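PDB 5XS9: TetR family transcriptional regulator from Mycobacterium smegmatis, which probably binds DNA as a dimeric TetR-type repressor that controls genes of biotin metabolism. Local coordinates for residues L33-P37 and G38-W42; H57-R60 and T61-T64. All coordinates share one frame; numbering follows the deposited sequence.

Contact 1: residues L33-P37 and G38-W42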
ATOM      1  N   LEU A  33      18.161   9.912 -22.343  1.00 48.15           N
ATOM      2  CA  LEU A  33      17.875   9.943 -23.750  1.00 49.79           C
ATOM      3  C   LEU A  33      18.852  10.882 -24.499  1.00 57.50           C
ATOM      4  O   LEU A  33      18.791  10.965 -25.712  1.00 58.25           O
ATOM      5  CB  LEU A  33      16.439  10.366 -24.033  1.00 47.70           C
ATOM      6  CG  LEU A  33      15.361   9.399 -23.547  1.00 47.01           C
ATOM      7  CD1 LEU A  33      14.079  10.162 -23.478  1.00 51.44           C
ATOM      8  CD2 LEU A  33      15.266   8.218 -24.498  1.00 55.05           C
ATOM      9  N   ASP A  34      19.707  11.598 -23.771  1.00 61.33           N
ATOM     10  CA  ASP A  34      20.620  12.542 -24.373  1.00 68.67           C
ATOM     11  C   ASP A  34      19.776  13.478 -25.232  1.00 62.84           C
ATOM     12  O   ASP A  34      19.943  13.525 -26.444  1.00 67.08           O
ATOM     13  CB  ASP A  34      21.729  11.808 -25.175  1.00 69.93           C
ATOM     14  CG  ASP A  34      22.903  12.717 -25.543  1.00 74.59           C
ATOM     15  OD1 ASP A  34      22.974  13.845 -25.038  1.00 78.45           O
ATOM     16  OD2 ASP A  34      23.763  12.297 -26.342  1.00 87.26           O
ATOM     17  N   VAL A  35      18.818  14.159 -24.594  1.00 55.46           N
ATOM     18  CA  VAL A  35      18.049  15.225 -25.228  1.00 47.99           C
ATOM     19  C   VAL A  35      17.921  16.401 -24.291  1.00 52.65           C
ATOM     20  O   VAL A  35      18.142  16.297 -23.094  1.00 49.49           O
ATOM     21  CB  VAL A  35      16.679  14.800 -25.724  1.00 55.29           C
ATOM     22  CG1 VAL A  35      16.822  13.723 -26.774  1.00 60.15           C
ATOM     23  CG2 VAL A  35      15.764  14.345 -24.565  1.00 60.49           C
ATOM     24  N   THR A  36      17.616  17.549 -24.872  1.00 58.54           N
ATOM     25  CA  THR A  36      17.320  18.751 -24.109  1.00 56.42           C
ATOM     26  C   THR A  36      16.034  18.437 -23.292  1.00 53.72           C
ATOM     27  O   THR A  36      15.145  17.810 -23.834  1.00 51.10           O
ATOM     28  CB  THR A  36      17.120  19.938 -25.115  1.00 57.53           C
ATOM     29  OG1 THR A  36      17.034  21.172 -24.418  1.00 54.06           O
ATOM     30  CG2 THR A  36      15.849  19.806 -25.996  1.00 57.56           C
ATOM     31  N   PRO A  37      15.913  18.868 -22.018  1.00 56.98           N
ATOM     32  CA  PRO A  37      14.738  18.507 -21.188  1.00 47.86           C
ATOM     33  C   PRO A  37      13.408  18.948 -21.720  1.00 48.07           C
ATOM     34  O   PRO A  37      12.387  18.254 -21.610  1.00 47.19           O
ATOM     35  CB  PRO A  37      15.016  19.203 -19.861  1.00 60.30           C
ATOM     36  CG  PRO A  37      16.500  19.331 -19.828  1.00 60.26           C
ATOM     37  CD  PRO A  37      16.965  19.527 -21.223  1.00 64.45           C
ATOM     38  N   GLY A  38      13.407  20.093 -22.377  1.00 45.20           N
ATOM     39  CA  GLY A  38      12.222  20.574 -23.016  1.00 38.99           C
ATOM     40  C   GLY A  38      11.528  19.643 -23.967  1.00 44.16           C
ATOM     41  O   GLY A  38      10.295  19.754 -24.138  1.00 49.91           O
ATOM     42  N   ALA A  39      12.276  18.729 -24.589  1.00 44.22           N
ATOM     43  CA  ALA A  39      11.697  17.803 -25.541  1.00 47.31           C
ATOM     44  C   ALA A  39      10.700  16.858 -24.871  1.00 47.58           C
ATOM     45  O   ALA A  39       9.825  16.338 -25.534  1.00 47.00           O
ATOM     46  CB  ALA A  39      12.778  16.933 -26.209  1.00 48.54           C
ATOM     47  N   LEU A  40      10.888  16.550 -23.589  1.00 44.09           N
ATOM     48  CA  LEU A  40      10.005  15.573 -22.930  1.00 41.53           C
ATOM     49  C   LEU A  40       8.663  16.182 -22.672  1.00 40.44           C
ATOM     50  O   LEU A  40       7.601  15.475 -22.623  1.00 43.62           O
ATOM     51  CB  LEU A  40      10.636  15.144 -21.618  1.00 45.85           C
ATOM     52  CG  LEU A  40      11.977  14.447 -21.713  1.00 44.54           C
ATOM     53  CD1 LEU A  40      12.343  14.059 -20.316  1.00 51.86           C
ATOM     54  CD2 LEU A  40      11.963  13.230 -22.598  1.00 54.32           C
ATOM     55  N   TYR A  41       8.648  17.499 -22.500  1.00 39.20           N
ATOM     56  CA  TYR A  41       7.402  18.181 -22.206  1.00 40.03           C
ATOM     57  C   TYR A  41       6.413  18.252 -23.403  1.00 46.53           C
ATOM     58  O   TYR A  41       5.301  18.767 -23.270  1.00 47.45           O
ATOM     59  CB  TYR A  41       7.663  19.514 -21.548  1.00 40.42           C
ATOM     60  CG  TYR A  41       8.199  19.322 -20.148  1.00 46.08           C
ATOM     61  CD1 TYR A  41       9.580  19.323 -19.900  1.00 47.76           C
ATOM     62  CD2 TYR A  41       7.354  19.001 -19.100  1.00 41.67           C
ATOM     63  CE1 TYR A  41      10.094  19.101 -18.632  1.00 44.50           C
ATOM     64  CE2 TYR A  41       7.861  18.773 -17.831  1.00 45.26           C
ATOM     65  CZ  TYR A  41       9.244  18.847 -17.594  1.00 46.03           C
ATOM     66  OH  TYR A  41       9.754  18.636 -16.325  1.00 43.95           O
ATOM     67  N   TRP A  42       6.836  17.723 -24.541  1.00 46.91           N
ATOM     68  CA  TRP A  42       5.980  17.550 -25.692  1.00 57.77           C
ATOM     69  C   TRP A  42       5.196  16.261 -25.527  1.00 56.76           C
ATOM     70  O   TRP A  42       4.187  16.114 -26.150  1.00 51.21           O
ATOM     71  CB  TRP A  42       6.810  17.552 -27.002  1.00 53.32           C
ATOM     72  CG  TRP A  42       7.225  18.923 -27.373  1.00 62.32           C
ATOM     73  CD1 TRP A  42       8.391  19.526 -27.059  1.00 69.03           C
ATOM     74  CD2 TRP A  42       6.438  19.900 -28.053  1.00 63.59           C
ATOM     75  NE1 TRP A  42       8.396  20.825 -27.506  1.00 65.54           N
ATOM     76  CE2 TRP A  42       7.215  21.072 -28.144  1.00 67.32           C
ATOM     77  CE3 TRP A  42       5.159  19.895 -28.613  1.00 74.08           C
ATOM     78  CZ2 TRP A  42       6.753  22.236 -28.752  1.00 70.71           C
ATOM     79  CZ3 TRP A  42       4.700  21.057 -29.239  1.00 85.39           C
ATOM     80  CH2 TRP A  42       5.505  22.210 -29.298  1.00 75.24           C
TER
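Leu33 and Leu40 meet methyl to methyl on the inner side of this corner in the chain. CD1 of Leu33 lies 3.8 Å from CD2 of the buried Leu40, and the two side chains cross at a slant. Leu40 carries CG beside its own backbone N, opposite the carbonyl carbon (chi1 -62°), which sends the branch back over the turn; its CB also rests 3.6 Å from Pro37 O. Val35 adds a looser contact: its CG2 stands 4.3 Å from Ala39 CB and marginally farther from the same Leu40 methyl. The patch continues beyond the turn, where Leu40 packs on Met26, Leu29 and Ala30 of helix 26-33 and on Leu3, while Leu33 leans on Val8 and Ala11 of helix 5-19.

This is the turn of the helix-turn-helix that gives TetR-family proteins their DNA-binding head. A Schellman motif at Asp34 ends helix 26-33, and the chain then enters a short stretch with helical backbone angles at 38-40, probably the start of the recognition helix as in other TetR-family proteins. Two bonds of the i to i-3 kind start it: Ala39 N donates to Thr36 O at 3.1 Å (158° at the hydrogen), and Leu40 N to Pro37 O at 3.0 Å. In both, the donor sits well above the carbonyl plane.

The outer side is slacker. Thr36 turns OG1 opposite its backbone N and puts CG2 on the Ala39 side, 4.2 Å from Ala39 CB. Tyr41 is exposed, and its ring reaches the turn through CD1, which approaches Pro37 O obliquely at 3.5 Å. Pro37 and Gly38 are exposed as well, on a surface consistent with contact to DNA.

Contact 2: residues H57-R60 and T61-T64; sequences HILR and TART
Leu59 and Ala62 make a local helix-end contact, where helix 47-58 gives way to the link that leads to helix 71-87. One hydrogen bond spans the junction: Ala62 N donates to Leu59 O at 2.9 Å, a bond back over three residues, which closes a turn. It is bent, with 136° at the hydrogen, and the donor stands 66° out of the carbonyl plane. The methyl of Ala62 presses against the same carbonyl, CB lying 3.3 Å from Leu59 O, while CD2 of Leu59 lies a loose 4.1 Å from the Ala62 CB. Both side chains are buried. Leu59 packs on Leu82 and Val107, and Ala62 on Ala85 and Ile111, which ties the turn to helices 71-87 and 106-122.

The two arginines behave differently on the exposed side. Arg60 leaves the backbone extended and then bends at chi3 (36°), which folds its guanidinium back along the last helical turn; NE makes a weak bond to His57 O at 3.4 Å. That carbonyl also receives a weak bond from Arg60 N, so it is held by two long contacts. Thr61 CG2 lies obliquely beside the Arg60 guanidinium, without close contact.

Arg63 runs back past the turn, laying CG 3.5 Å from Arg60 O, and this carbonyl lies at the edge of its guanidinium, near the plane, though NE is too distant to bond at 3.9 Å. The charge is instead engaged by Glu110, which forms a salt bridge with NH1 and so ties the link to helix 106-122. Such a break after the helix that follows the helix-turn-helix is consistent with the passage from the DNA-binding head to the ligand-binding core of TetR-family regulators.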
ATOM      1  N   HIS A  57       2.537   1.003 -18.984  1.00 39.34           N
ATOM      2  CA  HIS A  57       3.472   0.178 -19.712  1.00 40.11           C
ATOM      3  C   HIS A  57       3.793  -1.069 -18.907  1.00 44.91           C
ATOM      4  O   HIS A  57       3.814  -2.174 -19.453  1.00 42.54           O
ATOM      5  CB  HIS A  57       4.752   0.991 -19.993  1.00 42.74           C
ATOM      6  CG  HIS A  57       5.789   0.232 -20.748  1.00 42.38           C
ATOM      7  ND1 HIS A  57       7.025  -0.059 -20.224  1.00 51.88           N
ATOM      8  CD2 HIS A  57       5.781  -0.283 -21.992  1.00 44.33           C
ATOM      9  CE1 HIS A  57       7.723  -0.754 -21.100  1.00 49.79           C
ATOM     10  NE2 HIS A  57       6.984  -0.914 -22.175  1.00 51.76           N
ATOM     11  N   ILE A  58       4.094  -0.874 -17.621  1.00 38.93           N
ATOM     12  CA  ILE A  58       4.295  -1.940 -16.605  1.00 41.64           C
ATOM     13  C   ILE A  58       3.092  -2.903 -16.566  1.00 37.12           C
ATOM     14  O   ILE A  58       3.242  -4.089 -16.348  1.00 41.86           O
ATOM     15  CB  ILE A  58       4.497  -1.267 -15.183  1.00 45.70           C
ATOM     16  CG1 ILE A  58       5.908  -0.735 -15.046  1.00 56.76           C
ATOM     17  CG2 ILE A  58       4.274  -2.162 -13.992  1.00 52.18           C
ATOM     18  CD1 ILE A  58       6.028   0.182 -13.831  1.00 59.46           C
ATOM     19  N   LEU A  59       1.909  -2.380 -16.726  1.00 38.67           N
ATOM     20  CA  LEU A  59       0.678  -3.148 -16.585  1.00 37.11           C
ATOM     21  C   LEU A  59       0.141  -3.692 -17.934  1.00 47.99           C
ATOM     22  O   LEU A  59      -0.908  -4.352 -17.954  1.00 46.85           O
ATOM     23  CB  LEU A  59      -0.422  -2.208 -15.988  1.00 33.52           C
ATOM     24  CG  LEU A  59      -0.249  -1.788 -14.536  1.00 37.65           C
ATOM     25  CD1 LEU A  59      -1.286  -0.764 -14.137  1.00 40.08           C
ATOM     26  CD2 LEU A  59      -0.269  -2.988 -13.612  1.00 46.24           C
ATOM     27  N   ARG A  60       0.808  -3.368 -19.041  1.00 53.50           N
ATOM     28  CA  ARG A  60       0.590  -4.037 -20.336  1.00 64.77           C
ATOM     29  C   ARG A  60       0.339  -5.559 -20.202  1.00 55.83           C
ATOM     30  O   ARG A  60      -0.682  -6.032 -20.634  1.00 65.14           O
ATOM     31  CB  ARG A  60       1.814  -3.778 -21.203  1.00 73.87           C
ATOM     32  CG  ARG A  60       1.844  -4.357 -22.609  1.00 90.16           C
ATOM     33  CD  ARG A  60       3.049  -3.779 -23.359  1.00 95.53           C
ATOM     34  NE  ARG A  60       4.213  -3.583 -22.469  1.00 98.88           N
ATOM     35  CZ  ARG A  60       5.198  -4.459 -22.227  1.00 97.90           C
ATOM     36  NH1 ARG A  60       5.237  -5.658 -22.822  1.00107.60           N
ATOM     37  NH2 ARG A  60       6.169  -4.121 -21.371  1.00 89.21           N
ATOM     38  N   THR A  61       1.217  -6.306 -19.542  1.00 59.42           N
ATOM     39  CA  THR A  61       0.975  -7.732 -19.416  1.00 69.54           C
ATOM     40  C   THR A  61      -0.134  -8.118 -18.424  1.00 62.52           C
ATOM     41  O   THR A  61      -0.612  -9.224 -18.516  1.00 59.43           O
ATOM     42  CB  THR A  61       2.220  -8.542 -19.013  1.00 77.57           C
ATOM     43  OG1 THR A  61       2.597  -8.243 -17.638  1.00 72.26           O
ATOM     44  CG2 THR A  61       3.331  -8.307 -20.010  1.00 74.53           C
ATOM     45  N   ALA A  62      -0.526  -7.229 -17.513  1.00 48.54           N
ATOM     46  CA  ALA A  62      -1.479  -7.555 -16.478  1.00 50.54           C
ATOM     47  C   ALA A  62      -2.903  -7.861 -16.972  1.00 50.76           C
ATOM     48  O   ALA A  62      -3.656  -8.529 -16.315  1.00 58.88           O
ATOM     49  CB  ALA A  62      -1.538  -6.436 -15.444  1.00 45.45           C
ATOM     50  N   ARG A  63      -3.287  -7.357 -18.116  1.00 45.42           N
ATOM     51  CA  ARG A  63      -4.667  -7.585 -18.547  1.00 51.90           C
ATOM     52  C   ARG A  63      -4.784  -8.979 -19.180  1.00 47.09           C
ATOM     53  O   ARG A  63      -3.994  -9.340 -19.999  1.00 51.15           O
ATOM     54  CB  ARG A  63      -5.178  -6.465 -19.421  1.00 57.09           C
ATOM     55  CG  ARG A  63      -4.156  -5.810 -20.340  1.00 70.50           C
ATOM     56  CD  ARG A  63      -4.443  -4.326 -20.481  1.00 74.57           C
ATOM     57  NE  ARG A  63      -3.783  -3.852 -21.677  1.00 94.55           N
ATOM     58  CZ  ARG A  63      -4.125  -2.783 -22.387  1.00108.75           C
ATOM     59  NH1 ARG A  63      -5.153  -2.003 -22.034  1.00105.79           N
ATOM     60  NH2 ARG A  63      -3.412  -2.495 -23.476  1.00111.73           N
ATOM     61  N   THR A  64      -5.731  -9.782 -18.754  1.00 49.01           N
ATOM     62  CA  THR A  64      -5.954 -11.076 -19.403  1.00 52.08           C
ATOM     63  C   THR A  64      -7.427 -11.242 -19.562  1.00 54.72           C
ATOM     64  O   THR A  64      -8.209 -10.674 -18.762  1.00 50.79           O
ATOM     65  CB  THR A  64      -5.255 -12.213 -18.630  1.00 53.99           C
ATOM     66  OG1 THR A  64      -5.376 -13.442 -19.377  1.00 44.27           O
ATOM     67  CG2 THR A  64      -5.794 -12.299 -17.178  1.00 55.66           C
TER

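Contact 1 closes before contact 2 opens, and helix 47-58 spans most of the chain between them. Their centres are 26 Å apart and their nearest atoms about 12 Å, so they do not touch. Contact 1 lies at the periphery, 26 Å from the chain centre, while contact 2 sits 8 Å from it, against helices 71-87 and 106-122. Helix 5-19 borders both, through Leu33 at one and His57 and Ile58 at the other. The turn of the DNA-binding head and the exit from the following helix are thus connected by a short loop and helix 47-58, a plausible path by which changes in the core could reposition the head.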